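Local coordinates for protein Sfrice_029225 (Spodoptera frugiperda, PDB 6I50) that probably acts as a cytokine of the tumour necrosis factor family, the arthropod ligand Eiger, binding tumour necrosis factor receptors, at residues V29-D34 with V137-G142; Y78-D83 with D143-M148; D83-V88 with C105-Y110. All coordinates share one frame; numbering follows the deposited sequence.

Interaction 1 of 3, residues V29-D34 with V137-G142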
ATOM      1  N   VAL A  29      -0.421 -20.111 -11.062  1.00 24.94           N
ATOM      2  CA  VAL A  29      -1.790 -20.606 -10.991  1.00 26.89           C
ATOM      3  C   VAL A  29      -2.643 -19.846 -11.996  1.00 26.70           C
ATOM      4  O   VAL A  29      -2.603 -18.612 -12.046  1.00 23.98           O
ATOM      5  CB  VAL A  29      -2.375 -20.453  -9.572  1.00 23.48           C
ATOM      6  CG1 VAL A  29      -3.845 -20.853  -9.550  1.00 28.75           C
ATOM      7  CG2 VAL A  29      -1.579 -21.291  -8.576  1.00 25.59           C
ATOM      8  N   ARG A  30      -3.418 -20.583 -12.791  1.00 25.25           N
ATOM      9  CA  ARG A  30      -4.424 -19.992 -13.665  1.00 28.96           C
ATOM     10  C   ARG A  30      -5.729 -19.866 -12.894  1.00 31.20           C
ATOM     11  O   ARG A  30      -6.200 -20.839 -12.298  1.00 36.61           O
ATOM     12  CB  ARG A  30      -4.642 -20.839 -14.925  1.00 34.64           C
ATOM     13  CG  ARG A  30      -5.225 -20.065 -16.105  1.00 39.38           C
ATOM     14  CD  ARG A  30      -5.913 -20.990 -17.110  1.00 43.84           C
ATOM     15  NE  ARG A  30      -5.154 -21.126 -18.354  1.00 53.90           N
ATOM     16  CZ  ARG A  30      -5.298 -20.338 -19.416  1.00 54.65           C
ATOM     17  NH1 ARG A  30      -4.564 -20.542 -20.504  1.00 52.88           N
ATOM     18  NH2 ARG A  30      -6.173 -19.346 -19.397  1.00 54.76           N
ATOM     19  N   VAL A  31      -6.305 -18.669 -12.900  1.00 24.31           N
ATOM     20  CA  VAL A  31      -7.560 -18.391 -12.211  1.00 23.28           C
ATOM     21  C   VAL A  31      -8.633 -18.197 -13.270  1.00 26.26           C
ATOM     22  O   VAL A  31      -8.535 -17.286 -14.103  1.00 29.65           O
ATOM     23  CB  VAL A  31      -7.447 -17.159 -11.300  1.00 25.98           C
ATOM     24  CG1 VAL A  31      -8.806 -16.820 -10.695  1.00 35.49           C
ATOM     25  CG2 VAL A  31      -6.416 -17.405 -10.208  1.00 26.37           C
ATOM     26  N   SER A  32      -9.657 -19.049 -13.240  1.00 26.96           N
ATOM     27  CA  SER A  32     -10.706 -18.994 -14.244  1.00 29.59           C
ATOM     28  C   SER A  32     -11.594 -17.771 -14.034  1.00 29.54           C
ATOM     29  O   SER A  32     -11.645 -17.180 -12.953  1.00 28.30           O
ATOM     30  CB  SER A  32     -11.548 -20.266 -14.202  1.00 38.04           C
ATOM     31  OG  SER A  32     -10.733 -21.409 -14.389  1.00 42.33           O
ATOM     32  N   HIS A  33     -12.300 -17.396 -15.100  1.00 38.81           N
ATOM     33  CA  HIS A  33     -13.223 -16.269 -15.041  1.00 37.69           C
ATOM     34  C   HIS A  33     -14.221 -16.454 -13.906  1.00 38.14           C
ATOM     35  O   HIS A  33     -14.863 -17.504 -13.788  1.00 35.19           O
ATOM     36  CB  HIS A  33     -13.961 -16.124 -16.373  1.00 43.41           C
ATOM     37  CG  HIS A  33     -14.877 -14.939 -16.432  1.00 51.27           C
ATOM     38  ND1 HIS A  33     -16.245 -15.058 -16.555  1.00 52.08           N
ATOM     39  CD2 HIS A  33     -14.619 -13.610 -16.378  1.00 50.81           C
ATOM     40  CE1 HIS A  33     -16.791 -13.855 -16.577  1.00 54.43           C
ATOM     41  NE2 HIS A  33     -15.826 -12.958 -16.472  1.00 53.06           N
ATOM     42  N   ASP A  34     -14.328 -15.426 -13.063  1.00 31.55           N
ATOM     43  CA  ASP A  34     -15.256 -15.337 -11.940  1.00 36.58           C
ATOM     44  C   ASP A  34     -14.941 -16.312 -10.811  1.00 33.32           C
ATOM     45  O   ASP A  34     -15.731 -16.421  -9.862  1.00 30.64           O
ATOM     46  CB  ASP A  34     -16.710 -15.527 -12.382  1.00 36.12           C
ATOM     47  CG  ASP A  34     -17.680 -14.811 -11.470  1.00 45.55           C
ATOM     48  OD1 ASP A  34     -17.495 -13.593 -11.260  1.00 43.74           O
ATOM     49  OD2 ASP A  34     -18.614 -15.462 -10.960  1.00 39.25           O
ATOM     50  N   VAL A 137     -11.024 -12.330  -3.458  1.00  9.95           N
ATOM     51  CA  VAL A 137     -10.367 -11.582  -4.523  1.00 11.26           C
ATOM     52  C   VAL A 137     -10.635 -12.307  -5.832  1.00 12.50           C
ATOM     53  O   VAL A 137     -10.342 -13.502  -5.957  1.00 15.01           O
ATOM     54  CB  VAL A 137      -8.856 -11.446  -4.278  1.00 13.79           C
ATOM     55  CG1 VAL A 137      -8.248 -10.488  -5.293  1.00 15.86           C
ATOM     56  CG2 VAL A 137      -8.574 -10.964  -2.866  1.00 12.56           C
ATOM     57  N   ARG A 138     -11.184 -11.592  -6.811  1.00 12.65           N
ATOM     58  CA  ARG A 138     -11.385 -12.130  -8.149  1.00 11.81           C
ATOM     59  C   ARG A 138     -10.667 -11.250  -9.159  1.00 14.85           C
ATOM     60  O   ARG A 138     -10.535 -10.042  -8.963  1.00 11.14           O
ATOM     61  CB  ARG A 138     -12.874 -12.209  -8.522  1.00 12.71           C
ATOM     62  CG  ARG A 138     -13.640 -13.303  -7.804  1.00 13.11           C
ATOM     63  CD  ARG A 138     -15.077 -13.412  -8.309  1.00 14.21           C
ATOM     64  NE  ARG A 138     -15.760 -14.525  -7.658  1.00 14.69           N
ATOM     65  CZ  ARG A 138     -16.296 -14.463  -6.440  1.00 20.42           C
ATOM     66  NH1 ARG A 138     -16.253 -13.330  -5.754  1.00 15.65           N
ATOM     67  NH2 ARG A 138     -16.885 -15.527  -5.909  1.00 20.44           N
ATOM     68  N   ASN A 139     -10.203 -11.856 -10.245  1.00 12.62           N
ATOM     69  CA  ASN A 139      -9.752 -11.050 -11.367  1.00 12.85           C
ATOM     70  C   ASN A 139     -10.972 -10.483 -12.087  1.00 20.02           C
ATOM     71  O   ASN A 139     -12.063 -11.062 -12.052  1.00 17.62           O
ATOM     72  CB  ASN A 139      -8.885 -11.886 -12.310  1.00 16.90           C
ATOM     73  CG  ASN A 139      -7.654 -12.442 -11.619  1.00 16.88           C
ATOM     74  OD1 ASN A 139      -7.088 -11.807 -10.721  1.00 17.16           O
ATOM     75  ND2 ASN A 139      -7.242 -13.642 -12.017  1.00 20.09           N
ATOM     76  N   THR A 140     -10.799  -9.314 -12.707  1.00 18.07           N
ATOM     77  CA  THR A 140     -11.927  -8.690 -13.387  1.00 20.81           C
ATOM     78  C   THR A 140     -12.234  -9.335 -14.728  1.00 26.85           C
ATOM     79  O   THR A 140     -13.378  -9.264 -15.186  1.00 33.36           O
ATOM     80  CB  THR A 140     -11.669  -7.199 -13.601  1.00 28.10           C
ATOM     81  OG1 THR A 140     -10.663  -7.039 -14.609  1.00 37.64           O
ATOM     82  CG2 THR A 140     -11.206  -6.555 -12.312  1.00 24.43           C
ATOM     83  N   ALA A 141     -11.247  -9.952 -15.370  1.00 31.72           N
ATOM     84  CA  ALA A 141     -11.435 -10.597 -16.658  1.00 38.23           C
ATOM     85  C   ALA A 141     -10.943 -12.033 -16.581  1.00 41.95           C
ATOM     86  O   ALA A 141     -10.136 -12.398 -15.720  1.00 45.02           O
ATOM     87  CB  ALA A 141     -10.708  -9.851 -17.782  1.00 42.34           C
ATOM     88  N   GLY A 142     -11.434 -12.845 -17.509  1.00 43.10           N
ATOM     89  CA  GLY A 142     -11.214 -14.271 -17.420  1.00 45.04           C
ATOM     90  C   GLY A 142      -9.771 -14.664 -17.660  1.00 38.72           C
ATOM     91  O   GLY A 142      -9.051 -14.059 -18.453  1.00 44.88           O
TER
HETATM   92  O   HOH W   1      -9.199 -14.912 -13.572  1.00 34.30           O
HETATM   93  O   HOH W   2     -11.186 -14.442 -11.083  1.00 23.28           O
HETATM   94  O   HOH W   3     -17.450 -17.850  -7.734  1.00 26.92           O
HETATM   95  O   HOH W   4     -13.146 -12.968 -13.712  1.00 46.14           O
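Between the two sheets of the TNF-family beta sandwich, the end of strand 28-31 meets the end of strand 134-139. Asp34 and Arg138 make the one direct hydrogen bond. NE of Arg138 donates to the backbone O of Asp34 at 2.9 Å, with an N-H...O angle of 150°. The oxygen lies in the guanidinium plane, while NE sits above the carbonyl plane. The Arg138 chain is extended from CG to NE (chi2 -175°, chi3 177°), which carries NE up to the carbonyl. NH1 of Arg138 bonds His90. An alanine in place of Arg138 would probably leave the Asp34 carbonyl without its direct partner in this contact and the Asp34 carboxylate with one positive charge fewer nearby. Val31 CB touches Asn139 ND2 at 3.6 Å, and OD1 of Asn139 is held by Tyr78 and His37. His33 CB packs on Gly142 CA at 3.5 Å. Waters bridge the two segments. One molecule accepts a hydrogen bond from Asp34 N and donates to Asn139 O at 2.7 Å. Another joins Asp34 O to Arg138 NH2, so this carbonyl has two donors. One direct hydrogen bond and bridging waters supply the polar part of this junction. Asp34, salt-bridged to Arg99 through OD2 and with OD1 4.1 Å from Arg138 NE, probably offsets the repulsion of these two like charges.

Interaction 2 of 3, residues Y78-D83 with D143-M148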
ATOM      1  N   TYR A  78       0.906 -10.940 -10.787  1.00 12.73           N
ATOM      2  CA  TYR A  78       0.598 -11.553 -12.072  1.00 12.38           C
ATOM      3  C   TYR A  78       1.868 -11.879 -12.841  1.00 10.53           C
ATOM      4  O   TYR A  78       2.852 -11.134 -12.798  1.00 15.33           O
ATOM      5  CB  TYR A  78      -0.283 -10.629 -12.917  1.00 11.33           C
ATOM      6  CG  TYR A  78      -1.649 -10.379 -12.322  1.00 10.19           C
ATOM      7  CD1 TYR A  78      -2.714 -11.234 -12.579  1.00 10.44           C
ATOM      8  CD2 TYR A  78      -1.873  -9.286 -11.498  1.00 14.81           C
ATOM      9  CE1 TYR A  78      -3.968 -10.998 -12.027  1.00 12.08           C
ATOM     10  CE2 TYR A  78      -3.112  -9.040 -10.950  1.00 16.83           C
ATOM     11  CZ  TYR A  78      -4.155  -9.897 -11.214  1.00 15.72           C
ATOM     12  OH  TYR A  78      -5.388  -9.634 -10.655  1.00 14.14           O
ATOM     13  N   LEU A  79       1.836 -13.002 -13.549  1.00 11.85           N
ATOM     14  CA  LEU A  79       2.865 -13.371 -14.519  1.00 13.64           C
ATOM     15  C   LEU A  79       2.041 -13.789 -15.729  1.00 16.04           C
ATOM     16  O   LEU A  79       1.650 -14.952 -15.861  1.00 15.91           O
ATOM     17  CB  LEU A  79       3.785 -14.481 -14.006  1.00 14.97           C
ATOM     18  CG  LEU A  79       4.958 -14.825 -14.928  1.00 18.04           C
ATOM     19  CD1 LEU A  79       5.682 -13.555 -15.342  1.00 27.79           C
ATOM     20  CD2 LEU A  79       5.919 -15.789 -14.257  1.00 21.03           C
ATOM     21  N   ASP A  80       1.741 -12.821 -16.589  1.00 15.41           N
ATOM     22  CA  ASP A  80       0.661 -12.985 -17.545  1.00 15.88           C
ATOM     23  C   ASP A  80       0.994 -12.189 -18.796  1.00 15.98           C
ATOM     24  O   ASP A  80       1.767 -11.228 -18.753  1.00 19.45           O
ATOM     25  CB  ASP A  80      -0.672 -12.528 -16.937  1.00 17.03           C
ATOM     26  CG  ASP A  80      -1.872 -13.028 -17.714  1.00 24.56           C
ATOM     27  OD1 ASP A  80      -2.374 -14.127 -17.403  1.00 27.36           O
ATOM     28  OD2 ASP A  80      -2.315 -12.310 -18.634  1.00 28.78           O
ATOM     29  N   SER A  81       0.395 -12.594 -19.911  1.00 14.83           N
ATOM     30  CA  SER A  81       0.670 -11.953 -21.189  1.00 16.79           C
ATOM     31  C   SER A  81      -0.413 -10.968 -21.617  1.00 15.68           C
ATOM     32  O   SER A  81      -0.252 -10.312 -22.648  1.00 19.43           O
ATOM     33  CB  SER A  81       0.869 -13.012 -22.283  1.00 22.40           C
ATOM     34  OG  SER A  81      -0.262 -13.853 -22.387  1.00 25.94           O
ATOM     35  N   HIS A  82      -1.504 -10.841 -20.863  1.00 13.33           N
ATOM     36  CA  HIS A  82      -2.546  -9.888 -21.230  1.00 16.69           C
ATOM     37  C   HIS A  82      -2.084  -8.451 -20.998  1.00 19.19           C
ATOM     38  O   HIS A  82      -1.250  -8.173 -20.132  1.00 18.51           O
ATOM     39  CB  HIS A  82      -3.825 -10.158 -20.437  1.00 16.49           C
ATOM     40  CG  HIS A  82      -4.565 -11.373 -20.896  1.00 21.42           C
ATOM     41  ND1 HIS A  82      -4.350 -12.622 -20.357  1.00 23.81           N
ATOM     42  CD2 HIS A  82      -5.497 -11.536 -21.865  1.00 26.36           C
ATOM     43  CE1 HIS A  82      -5.126 -13.501 -20.964  1.00 29.12           C
ATOM     44  NE2 HIS A  82      -5.830 -12.869 -21.888  1.00 27.67           N
ATOM     45  N   ASP A  83      -2.640  -7.529 -21.793  1.00 16.56           N
ATOM     46  CA  ASP A  83      -2.273  -6.123 -21.662  1.00 18.00           C
ATOM     47  C   ASP A  83      -2.755  -5.538 -20.344  1.00 21.31           C
ATOM     48  O   ASP A  83      -2.076  -4.678 -19.770  1.00 21.95           O
ATOM     49  CB  ASP A  83      -2.841  -5.313 -22.827  1.00 20.42           C
ATOM     50  CG  ASP A  83      -2.043  -5.485 -24.108  1.00 30.93           C
ATOM     51  OD1 ASP A  83      -0.917  -6.023 -24.049  1.00 30.51           O
ATOM     52  OD2 ASP A  83      -2.546  -5.079 -25.177  1.00 33.18           O
ATOM     53  N   ASP A 143      -9.352 -15.698 -16.933  1.00 39.04           N
ATOM     54  CA  ASP A 143      -8.120 -16.420 -17.204  1.00 40.58           C
ATOM     55  C   ASP A 143      -6.892 -15.523 -17.192  1.00 39.76           C
ATOM     56  O   ASP A 143      -6.366 -15.142 -18.242  1.00 51.81           O
ATOM     57  CB  ASP A 143      -8.245 -17.159 -18.529  1.00 49.00           C
ATOM     58  CG  ASP A 143      -9.193 -18.334 -18.437  1.00 57.11           C
ATOM     59  OD1 ASP A 143     -10.248 -18.197 -17.776  1.00 56.49           O
ATOM     60  OD2 ASP A 143      -8.880 -19.398 -19.010  1.00 60.19           O
ATOM     61  N   ARG A 144      -6.438 -15.189 -15.994  1.00 26.18           N
ATOM     62  CA  ARG A 144      -5.148 -14.564 -15.777  1.00 21.15           C
ATOM     63  C   ARG A 144      -4.315 -15.505 -14.922  1.00 21.68           C
ATOM     64  O   ARG A 144      -4.854 -16.274 -14.114  1.00 22.03           O
ATOM     65  CB  ARG A 144      -5.288 -13.198 -15.092  1.00 17.96           C
ATOM     66  CG  ARG A 144      -6.127 -12.196 -15.870  1.00 22.33           C
ATOM     67  CD  ARG A 144      -5.445 -11.783 -17.153  1.00 22.05           C
ATOM     68  NE  ARG A 144      -6.012 -10.554 -17.713  1.00 24.39           N
ATOM     69  CZ  ARG A 144      -6.977 -10.514 -18.626  1.00 26.70           C
ATOM     70  NH1 ARG A 144      -7.414  -9.345 -19.080  1.00 33.36           N
ATOM     71  NH2 ARG A 144      -7.506 -11.639 -19.097  1.00 26.17           N
ATOM     72  N   HIS A 145      -3.004 -15.462 -15.121  1.00 18.25           N
ATOM     73  CA  HIS A 145      -2.074 -16.265 -14.344  1.00 17.48           C
ATOM     74  C   HIS A 145      -1.380 -15.397 -13.306  1.00 16.19           C
ATOM     75  O   HIS A 145      -0.934 -14.286 -13.606  1.00 15.52           O
ATOM     76  CB  HIS A 145      -1.029 -16.921 -15.246  1.00 18.90           C
ATOM     77  CG  HIS A 145      -1.611 -17.848 -16.265  1.00 28.69           C
ATOM     78  ND1 HIS A 145      -2.270 -17.399 -17.389  1.00 32.94           N
ATOM     79  CD2 HIS A 145      -1.634 -19.199 -16.329  1.00 32.24           C
ATOM     80  CE1 HIS A 145      -2.669 -18.435 -18.105  1.00 34.08           C
ATOM     81  NE2 HIS A 145      -2.296 -19.539 -17.483  1.00 32.41           N
ATOM     82  N   SER A 146      -1.286 -15.917 -12.086  1.00 14.59           N
ATOM     83  CA  SER A 146      -0.620 -15.226 -10.993  1.00 16.78           C
ATOM     84  C   SER A 146       0.321 -16.187 -10.280  1.00 16.92           C
ATOM     85  O   SER A 146       0.147 -17.408 -10.326  1.00 17.69           O
ATOM     86  CB  SER A 146      -1.628 -14.633  -9.998  1.00 19.79           C
ATOM     87  OG  SER A 146      -2.615 -15.586  -9.644  1.00 27.93           O
ATOM     88  N   LEU A 147       1.333 -15.622  -9.621  1.00 14.71           N
ATOM     89  CA  LEU A 147       2.294 -16.404  -8.846  1.00 14.32           C
ATOM     90  C   LEU A 147       1.837 -16.435  -7.393  1.00 13.81           C
ATOM     91  O   LEU A 147       1.836 -15.403  -6.709  1.00 14.80           O
ATOM     92  CB  LEU A 147       3.700 -15.822  -8.966  1.00 13.65           C
ATOM     93  CG  LEU A 147       4.373 -15.960 -10.326  1.00 16.70           C
ATOM     94  CD1 LEU A 147       5.740 -15.290 -10.311  1.00 16.17           C
ATOM     95  CD2 LEU A 147       4.502 -17.429 -10.697  1.00 24.01           C
ATOM     96  N   MET A 148       1.454 -17.616  -6.918  1.00 13.45           N
ATOM     97  CA  MET A 148       0.939 -17.759  -5.559  1.00 17.03           C
ATOM     98  C   MET A 148       2.057 -18.264  -4.648  1.00 20.53           C
ATOM     99  O   MET A 148       2.099 -19.415  -4.210  1.00 19.46           O
ATOM    100  CB  MET A 148      -0.278 -18.678  -5.543  1.00 21.19           C
ATOM    101  CG  MET A 148      -1.358 -18.268  -6.537  1.00 34.23           C
ATOM    102  SD  MET A 148      -1.734 -16.511  -6.399  1.00 50.93           S
ATOM    103  CE  MET A 148      -2.187 -16.457  -4.694  1.00  9.78           C
TER
HETATM  104  O   HOH W   5      -3.423 -15.810 -19.532  1.00 57.58           O
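Tyr78 forms a single backbone bridge with Ser146, their CA atoms 4.0 Å apart. Its ring edge lies near His145 O, and CE1 approaches Arg144 CB. Tyr78 OH bonds Asn139. Next, Leu79 N donates to His145 O at 3.1 Å. Leu79 CD2 rests on Leu147 CD1 at 4.0 Å. This short pairing joins strands 68-80 and 144-161 in one sheet of the TNF-family sandwich. Arg144 stands at a G1 beta bulge, where it and Asp143 both face Val31. Asp80 is the polar hub. Its CG lies anti to the backbone N (chi1 -164°), which brings Asp80 CG within 3.7 Å of His145 N. OD1 accepts from His145 N at 2.7 Å and from ND1 of the same residue at 3.3 Å, from opposite faces of the carboxylate plane. A water also donates to OD1. OD2 takes His82 ND1 on its syn lone pair and His82 N on the anti side. The bond from His82 N closes an Asx turn. The ND1 bond fixes the rotation of the His82 ring. The guanidinium of Arg144 lies flat over one face of that ring, centres 3.7 Å apart and planes 9° apart. NH2 sits over the ring centre, while NH1 bonds Thr84 O.

Interaction 3 of 3, residues D83-V88 with C105-Y110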
ATOM      1  N   ASP A  83      -2.640  -7.529 -21.793  1.00 16.56           N
ATOM      2  CA  ASP A  83      -2.273  -6.123 -21.662  1.00 18.00           C
ATOM      3  C   ASP A  83      -2.755  -5.538 -20.344  1.00 21.31           C
ATOM      4  O   ASP A  83      -2.076  -4.678 -19.770  1.00 21.95           O
ATOM      5  CB  ASP A  83      -2.841  -5.313 -22.827  1.00 20.42           C
ATOM      6  CG  ASP A  83      -2.043  -5.485 -24.108  1.00 30.93           C
ATOM      7  OD1 ASP A  83      -0.917  -6.023 -24.049  1.00 30.51           O
ATOM      8  OD2 ASP A  83      -2.546  -5.079 -25.177  1.00 33.18           O
ATOM      9  N   THR A  84      -3.908  -5.987 -19.849  1.00 16.48           N
ATOM     10  CA  THR A  84      -4.494  -5.467 -18.622  1.00 13.76           C
ATOM     11  C   THR A  84      -4.690  -6.593 -17.621  1.00 16.21           C
ATOM     12  O   THR A  84      -5.223  -7.655 -17.968  1.00 15.99           O
ATOM     13  CB  THR A  84      -5.835  -4.785 -18.898  1.00 17.88           C
ATOM     14  OG1 THR A  84      -5.640  -3.695 -19.811  1.00 22.09           O
ATOM     15  CG2 THR A  84      -6.453  -4.271 -17.610  1.00 20.66           C
ATOM     16  N   ILE A  85      -4.249  -6.363 -16.388  1.00 15.49           N
ATOM     17  CA  ILE A  85      -4.522  -7.249 -15.268  1.00 14.67           C
ATOM     18  C   ILE A  85      -5.183  -6.412 -14.183  1.00 17.11           C
ATOM     19  O   ILE A  85      -4.798  -5.258 -13.955  1.00 18.44           O
ATOM     20  CB  ILE A  85      -3.244  -7.948 -14.757  1.00 16.75           C
ATOM     21  CG1 ILE A  85      -2.098  -6.950 -14.576  1.00 28.97           C
ATOM     22  CG2 ILE A  85      -2.805  -9.028 -15.739  1.00 15.79           C
ATOM     23  CD1 ILE A  85      -1.923  -6.462 -13.159  1.00 36.83           C
ATOM     24  N   SER A  86      -6.204  -6.976 -13.544  1.00 17.67           N
ATOM     25  CA  SER A  86      -6.960  -6.222 -12.558  1.00 14.23           C
ATOM     26  C   SER A  86      -7.682  -7.200 -11.647  1.00 16.46           C
ATOM     27  O   SER A  86      -8.134  -8.258 -12.097  1.00 16.12           O
ATOM     28  CB  SER A  86      -7.951  -5.268 -13.241  1.00 13.66           C
ATOM     29  OG  SER A  86      -8.738  -4.560 -12.295  1.00 15.78           O
ATOM     30  N   TRP A  87      -7.772  -6.849 -10.369  1.00  7.93           N
ATOM     31  CA  TRP A  87      -8.548  -7.630  -9.416  1.00 10.38           C
ATOM     32  C   TRP A  87      -9.545  -6.743  -8.683  1.00 15.49           C
ATOM     33  O   TRP A  87      -9.403  -5.513  -8.620  1.00 11.52           O
ATOM     34  CB  TRP A  87      -7.651  -8.372  -8.401  1.00 11.21           C
ATOM     35  CG  TRP A  87      -6.721  -7.529  -7.565  1.00 10.28           C
ATOM     36  CD1 TRP A  87      -5.370  -7.410  -7.719  1.00  9.10           C
ATOM     37  CD2 TRP A  87      -7.064  -6.746  -6.413  1.00 11.11           C
ATOM     38  NE1 TRP A  87      -4.847  -6.589  -6.743  1.00 11.49           N
ATOM     39  CE2 TRP A  87      -5.867  -6.164  -5.930  1.00 10.28           C
ATOM     40  CE3 TRP A  87      -8.263  -6.471  -5.748  1.00 11.11           C
ATOM     41  CZ2 TRP A  87      -5.841  -5.320  -4.821  1.00  8.64           C
ATOM     42  CZ3 TRP A  87      -8.235  -5.632  -4.646  1.00 12.47           C
ATOM     43  CH2 TRP A  87      -7.032  -5.062  -4.197  1.00  9.50           C
ATOM     44  N   VAL A  88     -10.570  -7.396  -8.131  1.00  9.51           N
ATOM     45  CA  VAL A  88     -11.581  -6.752  -7.300  1.00 10.43           C
ATOM     46  C   VAL A  88     -11.713  -7.534  -6.001  1.00 11.27           C
ATOM     47  O   VAL A  88     -11.585  -8.763  -5.984  1.00 12.03           O
ATOM     48  CB  VAL A  88     -12.951  -6.653  -8.009  1.00  9.73           C
ATOM     49  CG1 VAL A  88     -12.921  -5.542  -9.053  1.00 12.84           C
ATOM     50  CG2 VAL A  88     -13.323  -7.978  -8.638  1.00 11.54           C
ATOM     51  N   CYS A 105      -7.845  -2.897  -8.143  1.00 12.63           N
ATOM     52  CA  CYS A 105      -6.494  -2.586  -8.584  1.00  9.90           C
ATOM     53  C   CYS A 105      -6.393  -2.905 -10.069  1.00 10.35           C
ATOM     54  O   CYS A 105      -7.018  -3.852 -10.549  1.00 10.54           O
ATOM     55  CB  CYS A 105      -5.459  -3.400  -7.791  1.00 12.44           C
ATOM     56  SG  CYS A 105      -3.731  -2.991  -8.073  1.00 16.35           S
ATOM     57  N   ALA A 106      -5.612  -2.107 -10.804  1.00 10.77           N
ATOM     58  CA  ALA A 106      -5.454  -2.375 -12.228  1.00 13.07           C
ATOM     59  C   ALA A 106      -4.067  -1.951 -12.686  1.00 11.25           C
ATOM     60  O   ALA A 106      -3.501  -0.976 -12.190  1.00 10.96           O
ATOM     61  CB  ALA A 106      -6.527  -1.660 -13.061  1.00 11.98           C
ATOM     62  N   GLN A 107      -3.520  -2.706 -13.633  1.00 12.53           N
ATOM     63  CA  GLN A 107      -2.277  -2.349 -14.303  1.00 13.71           C
ATOM     64  C   GLN A 107      -2.423  -2.693 -15.775  1.00 16.18           C
ATOM     65  O   GLN A 107      -3.010  -3.722 -16.116  1.00 18.35           O
ATOM     66  CB  GLN A 107      -1.078  -3.087 -13.696  1.00 17.81           C
ATOM     67  CG  GLN A 107       0.284  -2.438 -13.932  1.00 38.11           C
ATOM     68  CD  GLN A 107       0.873  -2.748 -15.299  1.00 56.24           C
ATOM     69  OE1 GLN A 107       1.758  -2.037 -15.784  1.00 57.10           O
ATOM     70  NE2 GLN A 107       0.391  -3.820 -15.924  1.00 58.09           N
ATOM     71  N   SER A 108      -1.889  -1.842 -16.652  1.00 17.75           N
ATOM     72  CA  SER A 108      -2.125  -2.024 -18.077  1.00 19.87           C
ATOM     73  C   SER A 108      -0.998  -1.413 -18.893  1.00 22.99           C
ATOM     74  O   SER A 108      -0.510  -0.322 -18.584  1.00 23.93           O
ATOM     75  CB  SER A 108      -3.464  -1.406 -18.504  1.00 21.52           C
ATOM     76  OG  SER A 108      -3.788  -1.750 -19.850  1.00 27.97           O
ATOM     77  N   SER A 109      -0.593  -2.130 -19.934  1.00 25.59           N
ATOM     78  CA  SER A 109       0.337  -1.599 -20.918  1.00 25.99           C
ATOM     79  C   SER A 109       0.101  -2.342 -22.220  1.00 24.68           C
ATOM     80  O   SER A 109      -0.319  -3.502 -22.216  1.00 26.11           O
ATOM     81  CB  SER A 109       1.794  -1.747 -20.468  1.00 29.70           C
ATOM     82  OG  SER A 109       2.163  -3.114 -20.430  1.00 31.11           O
ATOM     83  N   TYR A 110       0.360  -1.664 -23.332  1.00 25.72           N
ATOM     84  CA  TYR A 110       0.090  -2.230 -24.642  1.00 24.98           C
ATOM     85  C   TYR A 110       1.307  -2.980 -25.164  1.00 26.86           C
ATOM     86  O   TYR A 110       2.439  -2.491 -25.084  1.00 32.24           O
ATOM     87  CB  TYR A 110      -0.313  -1.136 -25.637  1.00 27.35           C
ATOM     88  CG  TYR A 110      -0.586  -1.671 -27.029  1.00 30.83           C
ATOM     89  CD1 TYR A 110      -1.845  -2.151 -27.376  1.00 35.84           C
ATOM     90  CD2 TYR A 110       0.417  -1.711 -27.989  1.00 37.75           C
ATOM     91  CE1 TYR A 110      -2.095  -2.653 -28.644  1.00 38.23           C
ATOM     92  CE2 TYR A 110       0.177  -2.212 -29.257  1.00 40.40           C
ATOM     93  CZ  TYR A 110      -1.080  -2.679 -29.578  1.00 43.15           C
ATOM     94  OH  TYR A 110      -1.318  -3.176 -30.840  1.00 47.48           O
TER
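Trp87 and Cys105 form the tightly packed end of this contact, within the antiparallel hairpin of strands 84-92 and 100-108. Cys105 CB lies over one face of the indole, 3.4 Å from Trp87 CE2. The indole CG stands between the backbone N and the carbonyl carbon (chi1 58°), which leads the ring to where Cys105 CB covers it. Trp87 NE1 bonds Cys121 O, and Cys105 SG is in a disulfide with Cys121. Ser86 OG donates to Cys105 O at 2.6 Å. Trp87 N reaches the same oxygen from the opposite face of its plane. On the same sheet face as Trp87, Ile85 CD1 presses on Gln107 CB at 3.5 Å. Their backbones exchange two hydrogen bonds. The other face carries Thr84 and Ser108, hydrogen-bonded OG1 to OG at 2.7 Å. Asn119 and Ser120 of the second subunit take up the N-H groups of Ser108 and Ala106.

The Asp83 end is looser and more exposed. Ser109 N donates to Asp83 O at 3.0 Å, but Tyr110 CD1 only approaches Asp83 OD2, at 3.7 Å. Asp83 OD1 is bound by Ser111. The hairpin is thus tied to strand 117-129 by a disulfide and an indole hydrogen bond at one end, and relies on polar bonds at the other.

The three contacts lie close together on one side of the chain's centre. Interactions 1 and 2 are about 9 Å apart, centre to centre, 2 and 3 about 10 Å, and 1 and 3 about 12 Å. Asp83 belongs to both interactions 2 and 3. Interactions 1 and 2 touch through a salt bridge, Arg30 NH2 to Asp143 OD2 at 2.7 Å. Interaction 1 joins interaction 3 through backbone bonds in the sheet that holds strands 134-139 and 84-92, such as Thr140 N to Ser86 O at 2.9 Å. Interactions 2 and 3 also meet where Tyr78 CD2 comes 3.3 Å from Ile85 CD1, across the two sheets. Among the three, only interaction 3 meets other subunits of the trimer.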